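Local coordinates for repeat Five Residue (Rfr) protein or pentapeptide repeat protein (Cyanothece, PDB 2O6W) that is of unknown function but folds into a right-handed, four-sided beta helix built from pentapeptide repeats, at residues N67-L73 with N87-L93; S74-N80 with L93-I99; L123-T129 with D144-D150. All blocks are in the same frame, centred on the assembly; numbering follows the deposited sequence.

Contact 1 of 3, residues N67-L73 with N87-L93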
loop_
_atom_site.group_PDB
_atom_site.type_symbol
_atom_site.label_atom_id
_atom_site.label_comp_id
_atom_site.label_asym_id
_atom_site.label_seq_id
_atom_site.Cartn_x
_atom_site.Cartn_y
_atom_site.Cartn_z
ATOM N N ASN A 67 -2.929 2.508 9.995
ATOM C CA ASN A 67 -3.709 3.504 9.276
ATOM C C ASN A 67 -2.879 4.205 8.200
ATOM O O ASN A 67 -1.944 4.955 8.509
ATOM C CB ASN A 67 -4.273 4.554 10.238
ATOM C CG ASN A 67 -5.052 5.632 9.511
ATOM O OD1 ASN A 67 -5.658 5.366 8.468
ATOM N ND2 ASN A 67 -5.058 6.843 10.056
ATOM N N LEU A 68 -3.226 3.963 6.940
ATOM C CA LEU A 68 -2.510 4.576 5.820
ATOM C C LEU A 68 -3.439 5.446 4.978
ATOM O O LEU A 68 -3.149 5.750 3.822
ATOM C CB LEU A 68 -1.876 3.487 4.954
ATOM C CG LEU A 68 -0.834 2.659 5.716
ATOM C CD1 LEU A 68 -0.437 1.420 4.922
ATOM C CD2 LEU A 68 0.373 3.532 5.997
ATOM N N TYR A 69 -4.552 5.848 5.584
ATOM C CA TYR A 69 -5.550 6.689 4.928
ATOM C C TYR A 69 -4.935 7.804 4.075
ATOM O O TYR A 69 -4.093 8.564 4.547
ATOM C CB TYR A 69 -6.485 7.298 5.979
ATOM C CG TYR A 69 -7.524 8.224 5.402
ATOM C CD1 TYR A 69 -8.506 7.747 4.540
ATOM C CD2 TYR A 69 -7.519 9.584 5.707
ATOM C CE1 TYR A 69 -9.456 8.604 3.993
ATOM C CE2 TYR A 69 -8.462 10.446 5.167
ATOM C CZ TYR A 69 -9.429 9.953 4.311
ATOM O OH TYR A 69 -10.366 10.809 3.772
ATOM N N GLN A 70 -5.370 7.875 2.818
ATOM C CA GLN A 70 -4.909 8.877 1.855
ATOM C C GLN A 70 -3.411 8.943 1.621
ATOM O O GLN A 70 -2.900 9.975 1.210
ATOM C CB GLN A 70 -5.402 10.268 2.254
ATOM C CG GLN A 70 -6.891 10.454 2.125
ATOM C CD GLN A 70 -7.300 11.911 2.254
ATOM O OE1 GLN A 70 -6.896 12.602 3.190
ATOM N NE2 GLN A 70 -8.114 12.381 1.318
ATOM N N SER A 71 -2.703 7.854 1.888
ATOM C CA SER A 71 -1.263 7.825 1.679
ATOM C C SER A 71 -0.921 7.436 0.238
ATOM O O SER A 71 -1.669 6.705 -0.414
ATOM C CB SER A 71 -0.613 6.830 2.640
ATOM O OG SER A 71 -0.436 7.399 3.927
ATOM N N ASP A 72 0.201 7.939 -0.266
ATOM C CA ASP A 72 0.639 7.602 -1.616
ATOM C C ASP A 72 1.541 6.374 -1.468
ATOM O O ASP A 72 2.549 6.414 -0.759
ATOM C CB ASP A 72 1.439 8.761 -2.237
ATOM C CG ASP A 72 1.760 8.537 -3.722
ATOM O OD1 ASP A 72 1.976 7.368 -4.135
ATOM O OD2 ASP A 72 1.820 9.539 -4.478
ATOM N N LEU A 73 1.172 5.287 -2.139
ATOM C CA LEU A 73 1.938 4.049 -2.086
ATOM C C LEU A 73 2.235 3.569 -3.507
ATOM O O LEU A 73 2.432 2.374 -3.745
ATOM C CB LEU A 73 1.137 2.973 -1.335
ATOM C CG LEU A 73 0.598 3.378 0.047
ATOM C CD1 LEU A 73 -0.268 2.266 0.637
ATOM C CD2 LEU A 73 1.758 3.697 0.964
ATOM N N ASN A 87 -6.119 0.094 7.150
ATOM C CA ASN A 87 -6.905 1.139 6.503
ATOM C C ASN A 87 -6.150 1.678 5.289
ATOM O O ASN A 87 -5.260 2.517 5.429
ATOM C CB ASN A 87 -7.208 2.294 7.464
ATOM C CG ASN A 87 -8.089 3.369 6.825
ATOM O OD1 ASN A 87 -8.637 3.175 5.739
ATOM N ND2 ASN A 87 -8.236 4.499 7.502
ATOM N N LEU A 88 -6.506 1.193 4.103
ATOM C CA LEU A 88 -5.865 1.643 2.869
ATOM C C LEU A 88 -6.822 2.469 2.020
ATOM O O LEU A 88 -6.635 2.579 0.810
ATOM C CB LEU A 88 -5.381 0.447 2.040
ATOM C CG LEU A 88 -4.343 -0.443 2.719
ATOM C CD1 LEU A 88 -4.213 -1.756 1.980
ATOM C CD2 LEU A 88 -3.012 0.294 2.790
ATOM N N SER A 89 -7.850 3.045 2.637
ATOM C CA SER A 89 -8.808 3.830 1.866
ATOM C C SER A 89 -8.208 5.108 1.280
ATOM O O SER A 89 -7.391 5.785 1.909
ATOM C CB SER A 89 -10.051 4.161 2.704
ATOM O OG SER A 89 -9.704 4.829 3.898
ATOM N N GLU A 90 -8.620 5.410 0.055
ATOM C CA GLU A 90 -8.154 6.574 -0.689
ATOM C C GLU A 90 -6.639 6.631 -0.843
ATOM O O GLU A 90 -6.056 7.706 -0.950
ATOM C CB GLU A 90 -8.681 7.856 -0.046
ATOM C CG GLU A 90 -10.190 7.876 0.012
ATOM C CD GLU A 90 -10.769 9.267 0.164
ATOM O OE1 GLU A 90 -12.003 9.364 0.359
ATOM O OE2 GLU A 90 -10.002 10.259 0.078
ATOM N N THR A 91 -5.999 5.468 -0.852
ATOM C CA THR A 91 -4.557 5.423 -1.038
ATOM C C THR A 91 -4.249 5.271 -2.522
ATOM O O THR A 91 -5.090 4.824 -3.307
ATOM C CB THR A 91 -3.901 4.232 -0.297
ATOM O OG1 THR A 91 -4.512 2.997 -0.715
ATOM C CG2 THR A 91 -4.034 4.410 1.206
ATOM N N ASP A 92 -3.041 5.651 -2.911
ATOM C CA ASP A 92 -2.636 5.514 -4.300
ATOM C C ASP A 92 -1.747 4.269 -4.339
ATOM O O ASP A 92 -0.623 4.291 -3.850
ATOM C CB ASP A 92 -1.856 6.755 -4.758
ATOM C CG ASP A 92 -1.538 6.736 -6.251
ATOM O OD1 ASP A 92 -1.485 5.634 -6.837
ATOM O OD2 ASP A 92 -1.321 7.824 -6.840
ATOM N N LEU A 93 -2.266 3.175 -4.889
ATOM C CA LEU A 93 -1.505 1.933 -4.991
ATOM C C LEU A 93 -1.207 1.582 -6.452
ATOM O O LEU A 93 -1.091 0.412 -6.813
ATOM C CB LEU A 93 -2.266 0.788 -4.306
ATOM C CG LEU A 93 -2.020 0.697 -2.792
ATOM C CD1 LEU A 93 -3.143 -0.046 -2.086
ATOM C CD2 LEU A 93 -0.678 0.010 -2.552
#

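Contact 2 of 3, residues S74-N80 with L93-I99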
loop_
_atom_site.group_PDB
_atom_site.type_symbol
_atom_site.label_atom_id
_atom_site.label_comp_id
_atom_site.label_asym_id
_atom_site.label_seq_id
_atom_site.Cartn_x
_atom_site.Cartn_y
_atom_site.Cartn_z
ATOM N N SER A 74 2.270 4.498 -4.453
ATOM C CA SER A 74 2.515 4.131 -5.841
ATOM C C SER A 74 3.812 3.347 -6.050
ATOM O O SER A 74 4.870 3.732 -5.561
ATOM C CB SER A 74 2.481 5.380 -6.746
ATOM O OG SER A 74 3.340 6.405 -6.281
ATOM N N SER A 75 3.701 2.229 -6.766
ATOM C CA SER A 75 4.839 1.364 -7.076
ATOM C C SER A 75 5.489 0.735 -5.847
ATOM O O SER A 75 6.604 0.215 -5.921
ATOM C CB SER A 75 5.895 2.145 -7.862
ATOM O OG SER A 75 5.352 2.630 -9.081
ATOM N N ILE A 76 4.792 0.768 -4.721
ATOM C CA ILE A 76 5.329 0.199 -3.497
ATOM C C ILE A 76 5.415 -1.322 -3.581
ATOM O O ILE A 76 4.648 -1.960 -4.310
ATOM C CB ILE A 76 4.457 0.578 -2.289
ATOM C CG1 ILE A 76 5.281 0.493 -1.005
ATOM C CG2 ILE A 76 3.266 -0.360 -2.204
ATOM C CD1 ILE A 76 4.653 1.226 0.150
ATOM N N ILE A 77 6.344 -1.896 -2.824
ATOM C CA ILE A 77 6.531 -3.345 -2.805
ATOM C C ILE A 77 6.015 -3.940 -1.490
ATOM O O ILE A 77 6.642 -3.812 -0.438
ATOM C CB ILE A 77 8.025 -3.701 -3.002
ATOM C CG1 ILE A 77 8.522 -3.091 -4.319
ATOM C CG2 ILE A 77 8.211 -5.210 -3.058
ATOM C CD1 ILE A 77 9.986 -3.322 -4.586
ATOM N N LEU A 78 4.850 -4.578 -1.570
ATOM C CA LEU A 78 4.218 -5.196 -0.414
ATOM C C LEU A 78 4.062 -6.695 -0.638
ATOM O O LEU A 78 3.078 -7.306 -0.212
ATOM C CB LEU A 78 2.845 -4.562 -0.159
ATOM C CG LEU A 78 2.854 -3.161 0.457
ATOM C CD1 LEU A 78 1.452 -2.576 0.443
ATOM C CD2 LEU A 78 3.378 -3.236 1.884
ATOM N N GLU A 79 5.033 -7.291 -1.315
ATOM C CA GLU A 79 4.982 -8.719 -1.586
ATOM C C GLU A 79 4.998 -9.501 -0.275
ATOM O O GLU A 79 5.798 -9.221 0.612
ATOM C CB GLU A 79 6.164 -9.121 -2.471
ATOM C CG GLU A 79 6.140 -10.570 -2.919
ATOM C CD GLU A 79 7.124 -10.850 -4.046
ATOM O OE1 GLU A 79 7.207 -12.022 -4.484
ATOM O OE2 GLU A 79 7.812 -9.903 -4.500
ATOM N N ASN A 80 4.089 -10.459 -0.156
ATOM C CA ASN A 80 3.983 -11.291 1.034
ATOM C C ASN A 80 3.843 -10.470 2.313
ATOM O O ASN A 80 4.258 -10.896 3.392
ATOM C CB ASN A 80 5.195 -12.215 1.119
ATOM C CG ASN A 80 5.234 -13.217 -0.021
ATOM O OD1 ASN A 80 6.296 -13.719 -0.392
ATOM N ND2 ASN A 80 4.067 -13.518 -0.581
ATOM N N LEU A 93 -2.266 3.175 -4.889
ATOM C CA LEU A 93 -1.505 1.933 -4.991
ATOM C C LEU A 93 -1.207 1.582 -6.452
ATOM O O LEU A 93 -1.091 0.412 -6.813
ATOM C CB LEU A 93 -2.266 0.788 -4.306
ATOM C CG LEU A 93 -2.020 0.697 -2.792
ATOM C CD1 LEU A 93 -3.143 -0.046 -2.086
ATOM C CD2 LEU A 93 -0.678 0.010 -2.552
ATOM N N GLU A 94 -1.079 2.604 -7.294
ATOM C CA GLU A 94 -0.796 2.373 -8.700
ATOM C C GLU A 94 0.524 1.632 -8.910
ATOM O O GLU A 94 1.544 1.986 -8.326
ATOM C CB GLU A 94 -0.778 3.691 -9.469
ATOM C CG GLU A 94 -0.472 3.504 -10.944
ATOM C CD GLU A 94 -1.020 4.617 -11.815
ATOM O OE1 GLU A 94 -0.772 4.575 -13.040
ATOM O OE2 GLU A 94 -1.702 5.526 -11.286
ATOM N N ASN A 95 0.475 0.595 -9.745
ATOM C CA ASN A 95 1.634 -0.233 -10.070
ATOM C C ASN A 95 2.272 -0.836 -8.834
ATOM O O ASN A 95 3.453 -1.178 -8.831
ATOM C CB ASN A 95 2.682 0.579 -10.838
ATOM C CG ASN A 95 2.111 1.239 -12.070
ATOM O OD1 ASN A 95 1.441 0.589 -12.885
ATOM N ND2 ASN A 95 2.366 2.533 -12.219
ATOM N N ALA A 96 1.488 -0.971 -7.776
ATOM C CA ALA A 96 2.013 -1.536 -6.550
ATOM C C ALA A 96 2.147 -3.043 -6.690
ATOM O O ALA A 96 1.476 -3.670 -7.508
ATOM C CB ALA A 96 1.102 -1.203 -5.397
ATOM N N ILE A 97 3.025 -3.624 -5.890
ATOM C CA ILE A 97 3.208 -5.057 -5.937
ATOM C C ILE A 97 2.638 -5.657 -4.667
ATOM O O ILE A 97 3.215 -5.511 -3.594
ATOM C CB ILE A 97 4.697 -5.417 -6.069
ATOM C CG1 ILE A 97 5.205 -4.963 -7.446
ATOM C CG2 ILE A 97 4.896 -6.911 -5.892
ATOM C CD1 ILE A 97 6.698 -5.136 -7.630
ATOM N N LEU A 98 1.494 -6.322 -4.786
ATOM C CA LEU A 98 0.862 -6.936 -3.625
ATOM C C LEU A 98 0.760 -8.454 -3.759
ATOM O O LEU A 98 -0.171 -9.069 -3.243
ATOM C CB LEU A 98 -0.525 -6.327 -3.406
ATOM C CG LEU A 98 -0.542 -4.878 -2.891
ATOM C CD1 LEU A 98 -1.808 -4.184 -3.349
ATOM C CD2 LEU A 98 -0.432 -4.860 -1.362
ATOM N N ILE A 99 1.727 -9.053 -4.447
ATOM C CA ILE A 99 1.741 -10.500 -4.646
ATOM C C ILE A 99 1.732 -11.255 -3.324
ATOM O O ILE A 99 2.562 -11.012 -2.453
ATOM C CB ILE A 99 2.976 -10.935 -5.449
ATOM C CG1 ILE A 99 2.936 -10.289 -6.834
ATOM C CG2 ILE A 99 3.008 -12.454 -5.587
ATOM C CD1 ILE A 99 4.186 -10.541 -7.650
#

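Contact 3 of 3, residues L123-T129 with D144-D150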
loop_
_atom_site.group_PDB
_atom_site.type_symbol
_atom_site.label_atom_id
_atom_site.label_comp_id
_atom_site.label_asym_id
_atom_site.label_seq_id
_atom_site.Cartn_x
_atom_site.Cartn_y
_atom_site.Cartn_z
ATOM N N LEU A 123 -8.163 -11.478 -0.233
ATOM C CA LEU A 123 -9.106 -10.379 -0.080
ATOM C C LEU A 123 -10.369 -10.758 0.685
ATOM O O LEU A 123 -11.412 -10.123 0.514
ATOM C CB LEU A 123 -9.500 -9.826 -1.449
ATOM C CG LEU A 123 -8.502 -8.897 -2.141
ATOM C CD1 LEU A 123 -7.141 -9.555 -2.235
ATOM C CD2 LEU A 123 -9.031 -8.561 -3.527
ATOM N N ARG A 124 -10.279 -11.782 1.527
ATOM C CA ARG A 124 -11.426 -12.224 2.316
ATOM C C ARG A 124 -11.901 -11.138 3.264
ATOM O O ARG A 124 -11.134 -10.654 4.093
ATOM C CB ARG A 124 -11.078 -13.462 3.143
ATOM C CG ARG A 124 -10.906 -14.729 2.348
ATOM C CD ARG A 124 -10.687 -15.917 3.270
ATOM N NE ARG A 124 -10.517 -17.150 2.510
ATOM C CZ ARG A 124 -9.381 -17.527 1.933
ATOM N NH1 ARG A 124 -8.296 -16.773 2.032
ATOM N NH2 ARG A 124 -9.336 -18.656 1.236
ATOM N N GLY A 125 -13.169 -10.761 3.144
ATOM C CA GLY A 125 -13.724 -9.746 4.016
ATOM C C GLY A 125 -13.250 -8.341 3.716
ATOM O O GLY A 125 -13.697 -7.383 4.349
ATOM N N ALA A 126 -12.348 -8.203 2.751
ATOM C CA ALA A 126 -11.824 -6.886 2.392
ATOM C C ALA A 126 -12.886 -6.059 1.690
ATOM O O ALA A 126 -13.750 -6.609 1.012
ATOM C CB ALA A 126 -10.620 -7.040 1.490
ATOM N N ILE A 127 -12.845 -4.741 1.852
ATOM C CA ILE A 127 -13.835 -3.916 1.175
ATOM C C ILE A 127 -13.176 -3.144 0.021
ATOM O O ILE A 127 -12.256 -2.356 0.234
ATOM C CB ILE A 127 -14.599 -2.967 2.202
ATOM C CG1 ILE A 127 -14.265 -1.503 1.963
ATOM C CG2 ILE A 127 -14.304 -3.382 3.641
ATOM C CD1 ILE A 127 -15.198 -0.850 0.988
ATOM N N LEU A 128 -13.627 -3.398 -1.211
ATOM C CA LEU A 128 -13.043 -2.725 -2.373
ATOM C C LEU A 128 -13.973 -1.775 -3.134
ATOM O O LEU A 128 -13.808 -1.552 -4.330
ATOM C CB LEU A 128 -12.446 -3.755 -3.345
ATOM C CG LEU A 128 -11.351 -4.643 -2.742
ATOM C CD1 LEU A 128 -11.998 -5.896 -2.181
ATOM C CD2 LEU A 128 -10.322 -5.027 -3.792
ATOM N N THR A 129 -14.924 -1.196 -2.417
ATOM C CA THR A 129 -15.881 -0.257 -2.984
ATOM C C THR A 129 -15.214 0.963 -3.627
ATOM O O THR A 129 -14.332 1.580 -3.032
ATOM C CB THR A 129 -16.829 0.254 -1.895
ATOM O OG1 THR A 129 -17.396 -0.861 -1.204
ATOM C CG2 THR A 129 -17.933 1.091 -2.499
ATOM N N ASP A 144 -14.614 -14.131 -0.306
ATOM C CA ASP A 144 -15.661 -14.831 0.418
ATOM C C ASP A 144 -16.919 -13.981 0.421
ATOM O O ASP A 144 -16.950 -12.906 -0.184
ATOM C CB ASP A 144 -15.216 -15.136 1.850
ATOM C CG ASP A 144 -14.899 -13.884 2.649
ATOM O OD1 ASP A 144 -15.091 -12.763 2.125
ATOM O OD2 ASP A 144 -14.459 -14.022 3.813
ATOM N N LYS A 145 -17.959 -14.448 1.099
ATOM C CA LYS A 145 -19.212 -13.698 1.141
ATOM C C LYS A 145 -19.041 -12.330 1.802
ATOM O O LYS A 145 -19.845 -11.427 1.585
ATOM C CB LYS A 145 -20.281 -14.506 1.885
ATOM C CG LYS A 145 -19.956 -14.785 3.340
ATOM C CD LYS A 145 -21.119 -15.452 4.057
ATOM C CE LYS A 145 -20.795 -15.693 5.527
ATOM N NZ LYS A 145 -21.907 -16.362 6.258
ATOM N N ASN A 146 -17.986 -12.186 2.603
ATOM C CA ASN A 146 -17.706 -10.936 3.307
ATOM C C ASN A 146 -16.985 -9.895 2.446
ATOM O O ASN A 146 -16.968 -8.713 2.784
ATOM C CB ASN A 146 -16.883 -11.227 4.560
ATOM C CG ASN A 146 -17.656 -12.036 5.588
ATOM O OD1 ASN A 146 -17.151 -13.026 6.126
ATOM N ND2 ASN A 146 -18.886 -11.611 5.871
ATOM N N THR A 147 -16.383 -10.343 1.346
ATOM C CA THR A 147 -15.674 -9.459 0.430
ATOM C C THR A 147 -16.704 -8.553 -0.226
ATOM O O THR A 147 -17.678 -9.031 -0.812
ATOM C CB THR A 147 -14.941 -10.260 -0.673
ATOM O OG1 THR A 147 -13.940 -11.097 -0.077
ATOM C CG2 THR A 147 -14.292 -9.328 -1.684
ATOM N N VAL A 148 -16.485 -7.250 -0.132
ATOM C CA VAL A 148 -17.401 -6.269 -0.695
ATOM C C VAL A 148 -16.794 -5.608 -1.920
ATOM O O VAL A 148 -15.687 -5.089 -1.851
ATOM C CB VAL A 148 -17.719 -5.194 0.352
ATOM C CG1 VAL A 148 -18.727 -4.198 -0.199
ATOM C CG2 VAL A 148 -18.232 -5.859 1.617
ATOM N N TRP A 149 -17.520 -5.621 -3.036
ATOM C CA TRP A 149 -17.028 -5.019 -4.273
ATOM C C TRP A 149 -17.780 -3.748 -4.650
ATOM O O TRP A 149 -17.266 -2.917 -5.399
ATOM C CB TRP A 149 -17.127 -6.011 -5.431
ATOM C CG TRP A 149 -16.264 -7.226 -5.275
ATOM C CD1 TRP A 149 -16.611 -8.417 -4.702
ATOM C CD2 TRP A 149 -14.898 -7.364 -5.693
ATOM N NE1 TRP A 149 -15.545 -9.290 -4.743
ATOM C CE2 TRP A 149 -14.484 -8.669 -5.345
ATOM C CE3 TRP A 149 -13.989 -6.511 -6.332
ATOM C CZ2 TRP A 149 -13.193 -9.140 -5.608
ATOM C CZ3 TRP A 149 -12.704 -6.978 -6.595
ATOM C CH2 TRP A 149 -12.320 -8.285 -6.235
ATOM N N ASP A 150 -18.998 -3.606 -4.134
ATOM C CA ASP A 150 -19.827 -2.442 -4.423
ATOM C C ASP A 150 -20.411 -1.809 -3.165
ATOM O O ASP A 150 -20.350 -2.452 -2.094
ATOM C CB ASP A 150 -20.971 -2.842 -5.353
ATOM C CG ASP A 150 -20.496 -3.168 -6.744
ATOM O OD1 ASP A 150 -19.996 -2.244 -7.430
ATOM O OD2 ASP A 150 -20.620 -4.346 -7.155
ATOM O OXT ASP A 150 -20.942 -0.683 -3.279
HETATM O O HOH W 1 -14.946 -2.959 -6.625
#

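Contact 1 of 3, residues N67-L73 with N87-L93
Asn-87 and Asn-67 run side by side: CG anti to the backbone N in both (chi1 near 180°) lays the two side chains alongside each other, and their amide planes are 9° apart. Asn-87 ND2 gives Asn-67 OD1 a weak, strongly bent bond at 2.9 Å. Asn-67 OD1 also takes the N-H of Tyr-69 in an Asx turn, while its ND2 reaches Asn-24. Asn-87 OD1 closes the equivalent turn with two donors: Ser-89 OG on a lone pair and Ser-89 N from above the carbonyl plane. The carbonyl of Asn-87 accepts from Leu-68 N. Leu-88 then sets CD2 against two side chains of 67-73, lying alongside Leu-68 with CD2 3.5 Å from Leu-68 CD1 and crossing Leu-73 at about a right angle. Inward leucines stacked in register on successive type II turns, Leu-68 to Ser-71 and Leu-88 to Thr-91, are the hallmark of the pentapeptide-repeat beta helix. At Ser-89 the carbonyl receives Gln-70 N in a nearly straight bond, and OG sits at the edge of the Tyr-69 ring, 3.2 Å from Tyr-69 CD1. Glu-90, extended beyond CG, follows Gln-70 outward, and its OE2 takes Gln-70 NE2 at 3.1 Å, tilted from the amide plane; Gln-70 OE1 goes to Arg-27. Thr-91 turns OG1 back to Leu-88 O and lays CG2 3.1 Å from Leu-68 O. Asp-92 bridges the backbones, its N bonded to Ser-71 O and its O to Leu-73 N. Its carboxylate parallels that of Asp-72, OD2 to OD2 4.3 Å, a like-charge pair probably eased by the salt bridge from Lys-33 to Asp-92 OD2; Asp-92 OD1 accepts from Glu-94 N, and Ser-74 OG meets Asp-72 OD1. Leu-93 finally rests CD2 on Leu-73 CB, 3.7 Å away.

Contact 2 of 3, residues S74-N80 with L93-I99
Leu-78 and Leu-98 lie alongside one another pointing the same way, and the CD2 branch of Leu-98 does the touching, 3.5 Å from Leu-78 CD1 and equally near Leu-78 CB. Next to them Ile-76 turns CG2 into the place between its backbone N and carbonyl carbon (CG1 at chi1 -157°), which brings this methyl 3.9 Å from Ala-96 CB and 4.0 Å from Leu-93 CD2. Outside this buried row, Ile-77 CG1 approaches Ile-97 CD1 at 4.3 Å, and the aliphatic part of Glu-79 runs beside Ile-99. Main-chain bonds fix these pairs: Glu-94 O takes Ser-75 N, Ile-76 O takes Ile-97 N in a nearly straight bond (N-H...O 172°), Ile-97 O takes Leu-78 N, and Ile-99 O takes Asn-80 N. Further out, Glu-94 OE2 is tied by a salt bridge to Lys-33, while the backbone of Ile-77 pairs with Val-56 and Leu-58 of an adjoining coil. Large aliphatic residues and a small one (Leu-93, Ala-96, Leu-98) facing inward, with the type II turn from Leu-93 to Ala-96 at the corner, are characteristic of stacked pentapeptide-repeat coils.

Contact 3 of 3, residues L123-T129 with D144-D150
Thr-147 reaches from the last turn of the chain into the backbone of 123-129. Its CB lies 3.7 Å from Leu-123 O. OG1, anti to the carbonyl carbon (chi1 -63°), comes to 2.8 Å from Leu-123 O and 3.0 Å from Asp-144 OD1, two acceptors competing for one hydroxyl proton. The other branch, CG2, also passes Leu-123 O and meets Leu-128 CD1 at 4.2 Å. Asp-144 points at the turn from Leu-123 to Ala-126: its OD1 accepts Gly-125 N at 3.0 Å on the syn side, 29° out of the carboxylate plane, and takes a weak bond from Thr-147 N. With an alanine in place of Asp-144, Gly-125 N is likely to lose this acceptor and the Thr-147 hydroxyl one of its two. The Arg-124 side chain crosses that of Asp-144 at about a right angle, its CB 3.5 Å from Asp-144 OD2, whereas its guanidinium forms a salt bridge with Glu-142. Beyond the turns the backbones bridge at Ile-127 and Val-148, through Val-148 N to Ala-126 O and Leu-128 N to Val-148 O. Trp-149 lies alongside Leu-128, with CZ3 4.2 Å from Leu-128 CD2. A water joins Leu-128 O to Trp-149 O at the edge of the indole. A bound arsenic sits about 5 Å from the Asp-144 side chain. The contact stacks the chain's C-terminal end on the coil containing 123-129, which is paired in turn through the backbones of Ile-127 and Thr-129 with Ala-106, Leu-108 and Asn-110.

How the contacts relate
Contacts 1 and 2 are neighbouring stretches of the same two coils: 67-73 runs into 74-80, and 87-93 into 93-99, so their segments alternate along the chain and Leu-93 belongs to both. Their centres lie 12 Å apart and they touch, Asp-92 against Ser-74 and Leu-73 against Ala-96, all four segments lying within the run of pentapeptide repeats. Contact 3 comes later in the chain, its centre 17 Å from that of contact 1 and 19 Å from that of contact 2, with nearest atoms about 7 Å away in each case. Together they show one stacking scheme in the middle of the beta helix and again at its C-terminal end.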